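PDB 2HUN: 336aa long hypothetical dTDP-glucose 4,6-dehydratase from Pyrococcus horikoshii, which binds NAD(+) in a Rossmann fold and probably converts dTDP-glucose to dTDP-4-keto-6-deoxyglucose with loss of water. Local coordinates for residues D128-F139 with D278-W286; L191-S200 with N250-M261. All coordinates share one frame; numbering follows the deposited sequence.

Contact 1: D128-F139 with D278-W286; sequences DEVYGDILKGSF and DLRYSLDSW
Ile134 N donates to Arg280 O at 2.9 Å, and the two loops come together again at Phe139, five residues on in one and two or three in the other: Phe139 N gives its hydrogen to Ser282 O, and Asp284 N to Phe139 O, a single beta bridge between Phe139 and Leu283. Between these two points residues 135-138 bow outward, and Arg280 fills the bow. Its chain is extended from CG to NE, with CG anti to the backbone N (chi1 173°), which carries the guanidinium across to the carbonyls. NH1 and NH2 both grip Gly137 O, each at 3.0 Å and near the guanidinium plane, while NH1 also reaches Ile134 O from above that carbonyl's plane. With an alanine here, the carbonyls of Ile134 and Gly137 would probably lose these donors and the bow would be freer to move. Ser138 OG donates to Ser282 OG at 2.6 Å. Leu283 forks, CD1 against Asp128 CB (3.4 Å) and CD2 against Tyr131 CD2, while Tyr281 lays one ring face on Glu129 CG. Glu247 makes a salt bridge to Arg280 and a hydrogen bond to Ser282, so the arginine's charge is probably balanced while its N-H groups tie down the far part of a loop whose first side chain, Asp128, lies about 5 Å from the NAD.

Contact 2: L191-S200 with N250-M261; sequences LIPKTIIRAS and NLEVVKIILRLM
Ile257 CD1 meets Thr195 CG2 at 3.7 Å in the middle of an apolar seam between helices 191-200 and 250-260, whose axes approach to 10.1 Å and cross at -43°. Ile257 lies among three side chains: its CD1 also meets Ile192 CG2, and its CG2 touches Ile196 CG1 at 3.9 Å, the two isoleucines crossing at about a right angle. Toward the N-terminal ends, Val253 CG1 packs on Ile192 CG1 and, slightly farther off, on Leu191 CD2. At the other end Ala199 CB fits against Leu258 CD2 (3.8 Å) and Met261 SD. The Met261 chain bends at chi3 (98°), bringing CE over helix 191-200 to 3.7 Å from Ile196 CG2 and 3.4 Å from Ile196 O.

Polar groups lie along this seam but bond within their own helix or to neighbours outside it. Thr195 OG1 donates to Leu191 O at 2.7 Å from above the carbonyl plane, and Thr195 N reaches the same oxygen from the opposite face; the methyl CG2 is thereby turned to Ile257. Leu191 CD2 lies 3.4 Å from Asn250 OD1, which has a weak hydrogen bond from Arg215.

Trp217 of strand 215-219 and Ile205 of strand 205-208 continue the apolar surface. The pairing of the two helices therefore rests on branched side chains, an alanine and a methionine, with the threonine hydroxyl satisfied by its own helix.

Along the chain the order is 128-139, 191-200, 250-261, 278-286, so both helices of contact 2 belong to the stretch of chain that contact 1 closes off. Their centres lie 24 Å apart, with about 9 Å between nearest atoms, and they do not touch. Contact 1 joins the loop after strand 121-127 of the large mixed sheet to the loop that follows strand 268-271. Contact 2 pairs helices beside the small parallel sheet of strands 205-208 and 268-271. Strand 268-271 thus connects the two regions, leading from helix 250-260 to the 278-286 loop. The later part of the chain, having built this outer region of helices and strands, comes back against loop 128-139 of the NAD-binding Rossmann core, whose Glu129 lies by Tyr151.

Contact 1: D128-F139 with D278-W286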
loop_
_atom_site.group_PDB
_atom_site.type_symbol
_atom_site.label_atom_id
_atom_site.label_comp_id
_atom_site.label_asym_id
_atom_site.label_seq_id
_atom_site.Cartn_x
_atom_site.Cartn_y
_atom_site.Cartn_z
ATOM N N ASP A 128 1.014 5.363 12.393
ATOM C CA ASP A 128 2.403 4.980 12.642
ATOM C C ASP A 128 2.552 3.465 12.508
ATOM O O ASP A 128 3.662 2.944 12.382
ATOM C CB ASP A 128 2.834 5.440 14.048
ATOM C CG ASP A 128 2.049 4.753 15.181
ATOM O OD1 ASP A 128 0.903 4.307 14.961
ATOM O OD2 ASP A 128 2.584 4.676 16.308
ATOM N N GLU A 129 1.426 2.757 12.519
ATOM C CA GLU A 129 1.458 1.306 12.398
ATOM C C GLU A 129 1.842 0.806 11.009
ATOM O O GLU A 129 2.209 -0.361 10.857
ATOM C CB GLU A 129 0.109 0.696 12.805
ATOM C CG GLU A 129 -0.151 0.706 14.310
ATOM C CD GLU A 129 -1.420 -0.049 14.681
ATOM O OE1 GLU A 129 -1.470 -1.278 14.467
ATOM O OE2 GLU A 129 -2.368 0.589 15.175
ATOM N N VAL A 130 1.771 1.667 9.999
ATOM C CA VAL A 130 2.127 1.229 8.648
ATOM C C VAL A 130 3.572 0.750 8.571
ATOM O O VAL A 130 3.888 -0.137 7.789
ATOM C CB VAL A 130 1.919 2.346 7.597
ATOM C CG1 VAL A 130 0.430 2.606 7.403
ATOM C CG2 VAL A 130 2.637 3.620 8.037
ATOM N N TYR A 131 4.438 1.330 9.399
ATOM C CA TYR A 131 5.855 0.973 9.430
ATOM C C TYR A 131 6.196 -0.309 10.190
ATOM O O TYR A 131 7.312 -0.815 10.086
ATOM C CB TYR A 131 6.660 2.068 10.126
ATOM C CG TYR A 131 6.600 3.433 9.476
ATOM C CD1 TYR A 131 7.358 3.723 8.340
ATOM C CD2 TYR A 131 5.814 4.447 10.022
ATOM C CE1 TYR A 131 7.341 4.994 7.768
ATOM C CE2 TYR A 131 5.784 5.723 9.459
ATOM C CZ TYR A 131 6.554 5.989 8.333
ATOM O OH TYR A 131 6.542 7.245 7.778
ATOM N N GLY A 132 5.253 -0.826 10.965
ATOM C CA GLY A 132 5.552 -2.016 11.742
ATOM C C GLY A 132 6.387 -1.624 12.949
ATOM O O GLY A 132 6.662 -0.439 13.154
ATOM N N ASP A 133 6.823 -2.595 13.740
ATOM C CA ASP A 133 7.591 -2.268 14.941
ATOM C C ASP A 133 9.072 -1.999 14.721
ATOM O O ASP A 133 9.612 -2.265 13.652
ATOM C CB ASP A 133 7.424 -3.383 15.976
ATOM C CG ASP A 133 8.025 -4.688 15.520
ATOM O OD1 ASP A 133 7.588 -5.207 14.473
ATOM O OD2 ASP A 133 8.934 -5.196 16.211
ATOM N N ILE A 134 9.720 -1.469 15.752
ATOM C CA ILE A 134 11.142 -1.157 15.694
ATOM C C ILE A 134 11.692 -1.116 17.122
ATOM O O ILE A 134 11.246 -0.324 17.959
ATOM C CB ILE A 134 11.381 0.202 14.978
ATOM C CG1 ILE A 134 12.848 0.624 15.111
ATOM C CG2 ILE A 134 10.459 1.259 15.559
ATOM C CD1 ILE A 134 13.222 1.782 14.211
ATOM N N LEU A 135 12.653 -1.988 17.400
ATOM C CA LEU A 135 13.251 -2.066 18.728
ATOM C C LEU A 135 14.037 -0.825 19.129
ATOM O O LEU A 135 13.965 -0.382 20.273
ATOM C CB LEU A 135 14.148 -3.302 18.820
ATOM C CG LEU A 135 13.434 -4.637 19.077
ATOM C CD1 LEU A 135 12.252 -4.822 18.129
ATOM C CD2 LEU A 135 14.443 -5.767 18.910
ATOM N N LYS A 136 14.787 -0.257 18.195
ATOM C CA LYS A 136 15.570 0.928 18.508
ATOM C C LYS A 136 15.567 1.930 17.350
ATOM O O LYS A 136 15.676 1.551 16.188
ATOM C CB LYS A 136 17.002 0.523 18.855
ATOM C CG LYS A 136 17.847 1.640 19.443
ATOM C CD LYS A 136 19.289 1.181 19.654
ATOM C CE LYS A 136 20.179 2.333 20.100
ATOM N NZ LYS A 136 21.617 1.950 20.111
ATOM N N GLY A 137 15.439 3.212 17.683
ATOM C CA GLY A 137 15.410 4.241 16.658
ATOM C C GLY A 137 13.985 4.611 16.279
ATOM O O GLY A 137 13.043 4.261 16.987
ATOM N N SER A 138 13.830 5.324 15.167
ATOM C CA SER A 138 12.518 5.761 14.704
ATOM C C SER A 138 12.461 5.787 13.185
ATOM O O SER A 138 13.457 6.083 12.530
ATOM C CB SER A 138 12.206 7.164 15.235
ATOM O OG SER A 138 12.178 7.195 16.650
ATOM N N PHE A 139 11.284 5.491 12.639
ATOM C CA PHE A 139 11.063 5.468 11.198
ATOM C C PHE A 139 10.855 6.857 10.602
ATOM O O PHE A 139 10.157 7.702 11.179
ATOM C CB PHE A 139 9.827 4.612 10.868
ATOM C CG PHE A 139 10.022 3.134 11.086
ATOM C CD1 PHE A 139 10.883 2.406 10.273
ATOM C CD2 PHE A 139 9.320 2.463 12.087
ATOM C CE1 PHE A 139 11.043 1.033 10.450
ATOM C CE2 PHE A 139 9.475 1.085 12.273
ATOM C CZ PHE A 139 10.336 0.371 11.453
ATOM N N ASP A 278 3.863 -6.439 23.080
ATOM C CA ASP A 278 5.316 -6.457 23.276
ATOM C C ASP A 278 6.066 -5.599 22.243
ATOM O O ASP A 278 7.284 -5.636 22.133
ATOM C CB ASP A 278 5.791 -7.909 23.190
ATOM C CG ASP A 278 5.053 -8.612 22.059
ATOM O OD1 ASP A 278 3.834 -8.459 21.989
ATOM O OD2 ASP A 278 5.698 -9.296 21.269
ATOM N N LEU A 279 5.311 -4.857 21.411
ATOM C CA LEU A 279 5.971 -4.181 20.289
ATOM C C LEU A 279 6.088 -2.662 20.482
ATOM O O LEU A 279 5.243 -2.008 21.073
ATOM C CB LEU A 279 5.201 -4.500 19.013
ATOM C CG LEU A 279 5.099 -5.998 18.749
ATOM C CD1 LEU A 279 4.633 -6.303 17.325
ATOM C CD2 LEU A 279 6.428 -6.726 18.934
ATOM N N ARG A 280 7.216 -2.122 19.978
ATOM C CA ARG A 280 7.437 -0.686 20.020
ATOM C C ARG A 280 7.238 -0.052 18.637
ATOM O O ARG A 280 7.673 -0.569 17.618
ATOM C CB ARG A 280 8.875 -0.445 20.492
ATOM C CG ARG A 280 9.307 1.024 20.422
ATOM C CD ARG A 280 10.671 1.268 21.089
ATOM N NE ARG A 280 11.060 2.684 21.025
ATOM C CZ ARG A 280 11.738 3.096 19.928
ATOM N NH1 ARG A 280 12.009 2.255 18.944
ATOM N NH2 ARG A 280 12.117 4.379 19.827
ATOM N N TYR A 281 6.545 1.079 18.633
ATOM C CA TYR A 281 6.281 1.830 17.419
ATOM C C TYR A 281 6.886 3.193 17.676
ATOM O O TYR A 281 6.697 3.752 18.752
ATOM C CB TYR A 281 4.778 1.949 17.194
ATOM C CG TYR A 281 4.135 0.629 16.857
ATOM C CD1 TYR A 281 4.038 0.200 15.536
ATOM C CD2 TYR A 281 3.648 -0.205 17.861
ATOM C CE1 TYR A 281 3.467 -1.028 15.218
ATOM C CE2 TYR A 281 3.076 -1.441 17.557
ATOM C CZ TYR A 281 2.988 -1.843 16.235
ATOM O OH TYR A 281 2.410 -3.051 15.927
ATOM N N SER A 282 7.625 3.723 16.709
ATOM C CA SER A 282 8.258 5.017 16.904
ATOM C C SER A 282 8.423 5.784 15.595
ATOM O O SER A 282 8.964 5.261 14.622
ATOM C CB SER A 282 9.619 4.820 17.577
ATOM O OG SER A 282 10.206 6.058 17.911
ATOM N N LEU A 283 7.949 7.027 15.585
ATOM C CA LEU A 283 8.032 7.875 14.406
ATOM C C LEU A 283 8.994 9.040 14.592
ATOM O O LEU A 283 9.036 9.672 15.647
ATOM C CB LEU A 283 6.658 8.448 14.047
ATOM C CG LEU A 283 5.494 7.497 13.771
ATOM C CD1 LEU A 283 4.356 8.298 13.153
ATOM C CD2 LEU A 283 5.918 6.387 12.835
ATOM N N ASP A 284 9.761 9.309 13.542
ATOM C CA ASP A 284 10.706 10.415 13.510
ATOM C C ASP A 284 9.909 11.552 12.858
ATOM O O ASP A 284 9.641 11.501 11.659
ATOM C CB ASP A 284 11.896 10.052 12.615
ATOM C CG ASP A 284 12.888 11.195 12.455
ATOM O OD1 ASP A 284 12.469 12.377 12.497
ATOM O OD2 ASP A 284 14.091 10.904 12.265
ATOM N N SER A 285 9.521 12.560 13.633
ATOM C CA SER A 285 8.757 13.673 13.068
ATOM C C SER A 285 9.581 14.939 12.815
ATOM O O SER A 285 9.086 16.055 12.971
ATOM C CB SER A 285 7.556 14.006 13.963
ATOM O OG SER A 285 7.961 14.252 15.297
ATOM N N TRP A 286 10.833 14.767 12.410
ATOM C CA TRP A 286 11.698 15.911 12.126
ATOM C C TRP A 286 11.264 16.677 10.870
ATOM O O TRP A 286 11.374 17.902 10.813
ATOM C CB TRP A 286 13.147 15.452 11.949
ATOM C CG TRP A 286 14.045 16.546 11.494
ATOM C CD1 TRP A 286 14.693 16.631 10.293
ATOM C CD2 TRP A 286 14.370 17.744 12.212
ATOM N NE1 TRP A 286 15.402 17.808 10.220
ATOM C CE2 TRP A 286 15.221 18.511 11.383
ATOM C CE3 TRP A 286 14.025 18.246 13.477
ATOM C CZ2 TRP A 286 15.731 19.759 11.777
ATOM C CZ3 TRP A 286 14.534 19.488 13.869
ATOM C CH2 TRP A 286 15.378 20.228 13.019
HETATM O O HOH W 1 6.372 2.412 13.883
HETATM O O HOH W 2 15.098 8.413 12.650
#

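Contact 2: L191-S200 with N250-M261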
loop_
_atom_site.group_PDB
_atom_site.type_symbol
_atom_site.label_atom_id
_atom_site.label_comp_id
_atom_site.label_asym_id
_atom_site.label_seq_id
_atom_site.Cartn_x
_atom_site.Cartn_y
_atom_site.Cartn_z
ATOM N N LEU A 191 -6.804 2.745 26.917
ATOM C CA LEU A 191 -5.972 2.898 28.109
ATOM C C LEU A 191 -6.161 4.104 29.030
ATOM O O LEU A 191 -6.501 3.946 30.204
ATOM C CB LEU A 191 -4.492 2.868 27.720
ATOM C CG LEU A 191 -3.522 2.992 28.906
ATOM C CD1 LEU A 191 -3.598 1.732 29.762
ATOM C CD2 LEU A 191 -2.093 3.212 28.405
ATOM N N ILE A 192 -5.919 5.301 28.506
ATOM C CA ILE A 192 -6.015 6.522 29.301
ATOM C C ILE A 192 -7.425 6.800 29.830
ATOM O O ILE A 192 -7.596 7.115 31.006
ATOM C CB ILE A 192 -5.455 7.727 28.500
ATOM C CG1 ILE A 192 -3.951 7.512 28.281
ATOM C CG2 ILE A 192 -5.692 9.028 29.243
ATOM C CD1 ILE A 192 -3.284 8.530 27.374
ATOM N N PRO A 193 -8.455 6.683 28.975
ATOM C CA PRO A 193 -9.813 6.933 29.468
ATOM C C PRO A 193 -10.207 5.889 30.515
ATOM O O PRO A 193 -10.738 6.223 31.572
ATOM C CB PRO A 193 -10.666 6.821 28.206
ATOM C CG PRO A 193 -9.728 7.280 27.128
ATOM C CD PRO A 193 -8.444 6.569 27.507
ATOM N N LYS A 194 -9.945 4.621 30.208
ATOM C CA LYS A 194 -10.268 3.534 31.122
ATOM C C LYS A 194 -9.612 3.767 32.478
ATOM O O LYS A 194 -10.250 3.606 33.521
ATOM C CB LYS A 194 -9.789 2.198 30.551
ATOM C CG LYS A 194 -10.098 0.996 31.436
ATOM C CD LYS A 194 -9.415 -0.279 30.937
ATOM C CE LYS A 194 -7.897 -0.104 30.852
ATOM N NZ LYS A 194 -7.281 0.441 32.113
ATOM N N THR A 195 -8.337 4.148 32.464
ATOM C CA THR A 195 -7.609 4.395 33.700
ATOM C C THR A 195 -8.233 5.521 34.526
ATOM O O THR A 195 -8.423 5.372 35.733
ATOM C CB THR A 195 -6.132 4.743 33.421
ATOM O OG1 THR A 195 -5.509 3.659 32.720
ATOM C CG2 THR A 195 -5.381 4.983 34.726
ATOM N N ILE A 196 -8.549 6.642 33.882
ATOM C CA ILE A 196 -9.150 7.777 34.578
ATOM C C ILE A 196 -10.491 7.386 35.196
ATOM O O ILE A 196 -10.733 7.620 36.381
ATOM C CB ILE A 196 -9.381 8.963 33.619
ATOM C CG1 ILE A 196 -8.037 9.501 33.118
ATOM C CG2 ILE A 196 -10.156 10.062 34.329
ATOM C CD1 ILE A 196 -8.164 10.477 31.976
ATOM N N ILE A 197 -11.359 6.797 34.380
ATOM C CA ILE A 197 -12.674 6.365 34.830
ATOM C C ILE A 197 -12.595 5.410 36.025
ATOM O O ILE A 197 -13.194 5.660 37.076
ATOM C CB ILE A 197 -13.439 5.680 33.677
ATOM C CG1 ILE A 197 -13.817 6.728 32.624
ATOM C CG2 ILE A 197 -14.675 4.965 34.214
ATOM C CD1 ILE A 197 -14.434 6.154 31.366
ATOM N N ARG A 198 -11.857 4.318 35.866
ATOM C CA ARG A 198 -11.718 3.342 36.939
ATOM C C ARG A 198 -11.113 3.929 38.213
ATOM O O ARG A 198 -11.569 3.624 39.312
ATOM C CB ARG A 198 -10.878 2.151 36.470
ATOM C CG ARG A 198 -11.593 1.241 35.475
ATOM C CD ARG A 198 -10.671 0.126 34.978
ATOM N NE ARG A 198 -10.321 -0.829 36.029
ATOM C CZ ARG A 198 -11.106 -1.825 36.432
ATOM N NH1 ARG A 198 -12.298 -2.009 35.872
ATOM N NH2 ARG A 198 -10.699 -2.640 37.399
ATOM N N ALA A 199 -10.096 4.774 38.070
ATOM C CA ALA A 199 -9.454 5.375 39.231
ATOM C C ALA A 199 -10.416 6.293 39.982
ATOM O O ALA A 199 -10.410 6.336 41.213
ATOM C CB ALA A 199 -8.213 6.150 38.806
ATOM N N SER A 200 -11.240 7.031 39.246
ATOM C CA SER A 200 -12.195 7.932 39.881
ATOM C C SER A 200 -13.242 7.119 40.643
ATOM O O SER A 200 -13.966 7.658 41.482
ATOM C CB SER A 200 -12.890 8.809 38.836
ATOM O OG SER A 200 -13.801 8.051 38.055
ATOM N N ASN A 250 2.743 1.454 29.584
ATOM C CA ASN A 250 1.460 1.606 30.251
ATOM C C ASN A 250 1.614 1.924 31.734
ATOM O O ASN A 250 0.877 2.748 32.278
ATOM C CB ASN A 250 0.609 0.352 30.057
ATOM C CG ASN A 250 0.229 0.133 28.603
ATOM O OD1 ASN A 250 0.398 1.022 27.768
ATOM N ND2 ASN A 250 -0.295 -1.045 28.296
ATOM N N LEU A 251 2.573 1.285 32.395
ATOM C CA LEU A 251 2.783 1.549 33.810
ATOM C C LEU A 251 3.134 3.016 34.007
ATOM O O LEU A 251 2.642 3.657 34.932
ATOM C CB LEU A 251 3.901 0.671 34.380
ATOM C CG LEU A 251 4.257 0.956 35.846
ATOM C CD1 LEU A 251 3.005 0.887 36.714
ATOM C CD2 LEU A 251 5.299 -0.041 36.326
ATOM N N GLU A 252 3.989 3.543 33.133
ATOM C CA GLU A 252 4.393 4.945 33.212
ATOM C C GLU A 252 3.188 5.857 33.049
ATOM O O GLU A 252 3.031 6.836 33.783
ATOM C CB GLU A 252 5.412 5.278 32.121
ATOM C CG GLU A 252 6.853 4.961 32.476
ATOM C CD GLU A 252 7.805 5.296 31.341
ATOM O OE1 GLU A 252 7.657 4.701 30.250
ATOM O OE2 GLU A 252 8.693 6.154 31.542
ATOM N N VAL A 253 2.348 5.537 32.068
ATOM C CA VAL A 253 1.151 6.321 31.799
ATOM C C VAL A 253 0.248 6.294 33.026
ATOM O O VAL A 253 -0.190 7.339 33.506
ATOM C CB VAL A 253 0.388 5.767 30.572
ATOM C CG1 VAL A 253 -0.933 6.505 30.391
ATOM C CG2 VAL A 253 1.250 5.921 29.319
ATOM N N VAL A 254 -0.008 5.096 33.542
ATOM C CA VAL A 254 -0.856 4.941 34.719
ATOM C C VAL A 254 -0.323 5.698 35.935
ATOM O O VAL A 254 -1.078 6.393 36.609
ATOM C CB VAL A 254 -1.036 3.451 35.070
ATOM C CG1 VAL A 254 -1.692 3.308 36.436
ATOM C CG2 VAL A 254 -1.896 2.781 34.006
ATOM N N LYS A 255 0.971 5.578 36.217
ATOM C CA LYS A 255 1.554 6.282 37.358
ATOM C C LYS A 255 1.349 7.791 37.265
ATOM O O LYS A 255 1.095 8.454 38.270
ATOM C CB LYS A 255 3.056 5.992 37.476
ATOM C CG LYS A 255 3.403 4.698 38.212
ATOM C CD LYS A 255 4.916 4.515 38.319
ATOM C CE LYS A 255 5.279 3.121 38.804
ATOM N NZ LYS A 255 6.755 2.933 38.886
ATOM N N ILE A 256 1.467 8.336 36.060
ATOM C CA ILE A 256 1.297 9.771 35.861
ATOM C C ILE A 256 -0.170 10.187 35.996
ATOM O O ILE A 256 -0.473 11.238 36.561
ATOM C CB ILE A 256 1.865 10.196 34.479
ATOM C CG1 ILE A 256 3.394 10.095 34.513
ATOM C CG2 ILE A 256 1.429 11.611 34.135
ATOM C CD1 ILE A 256 4.073 10.376 33.192
ATOM N N ILE A 257 -1.078 9.363 35.486
ATOM C CA ILE A 257 -2.504 9.661 35.579
ATOM C C ILE A 257 -2.936 9.732 37.045
ATOM O O ILE A 257 -3.652 10.646 37.453
ATOM C CB ILE A 257 -3.350 8.580 34.861
ATOM C CG1 ILE A 257 -3.165 8.701 33.345
ATOM C CG2 ILE A 257 -4.825 8.723 35.244
ATOM C CD1 ILE A 257 -3.891 7.640 32.549
ATOM N N LEU A 258 -2.492 8.764 37.837
ATOM C CA LEU A 258 -2.844 8.723 39.251
ATOM C C LEU A 258 -2.291 9.934 39.980
ATOM O O LEU A 258 -2.996 10.565 40.769
ATOM C CB LEU A 258 -2.323 7.433 39.885
ATOM C CG LEU A 258 -2.905 6.172 39.244
ATOM C CD1 LEU A 258 -2.386 4.942 39.956
ATOM C CD2 LEU A 258 -4.425 6.226 39.302
ATOM N N ARG A 259 -1.028 10.258 39.720
ATOM C CA ARG A 259 -0.412 11.413 40.353
ATOM C C ARG A 259 -1.223 12.662 40.040
ATOM O O ARG A 259 -1.583 13.420 40.939
ATOM C CB ARG A 259 1.029 11.597 39.858
ATOM C CG ARG A 259 1.576 13.001 40.091
ATOM C CD ARG A 259 3.080 13.077 39.858
ATOM N NE ARG A 259 3.474 12.812 38.474
ATOM C CZ ARG A 259 3.377 13.693 37.477
ATOM N NH1 ARG A 259 2.893 14.910 37.693
ATOM N NH2 ARG A 259 3.777 13.353 36.259
ATOM N N LEU A 260 -1.521 12.860 38.759
ATOM C CA LEU A 260 -2.267 14.034 38.319
ATOM C C LEU A 260 -3.712 14.048 38.789
ATOM O O LEU A 260 -4.387 15.075 38.711
ATOM C CB LEU A 260 -2.192 14.162 36.793
ATOM C CG LEU A 260 -0.779 14.477 36.282
ATOM C CD1 LEU A 260 -0.745 14.459 34.761
ATOM C CD2 LEU A 260 -0.344 15.836 36.814
ATOM N N MET A 261 -4.187 12.906 39.274
ATOM C CA MET A 261 -5.543 12.825 39.792
ATOM C C MET A 261 -5.456 13.015 41.306
ATOM O O MET A 261 -6.400 12.725 42.044
ATOM C CB MET A 261 -6.175 11.472 39.448
ATOM C CG MET A 261 -6.712 11.387 38.024
ATOM S SD MET A 261 -7.500 9.803 37.634
ATOM C CE MET A 261 -9.225 10.223 37.867
#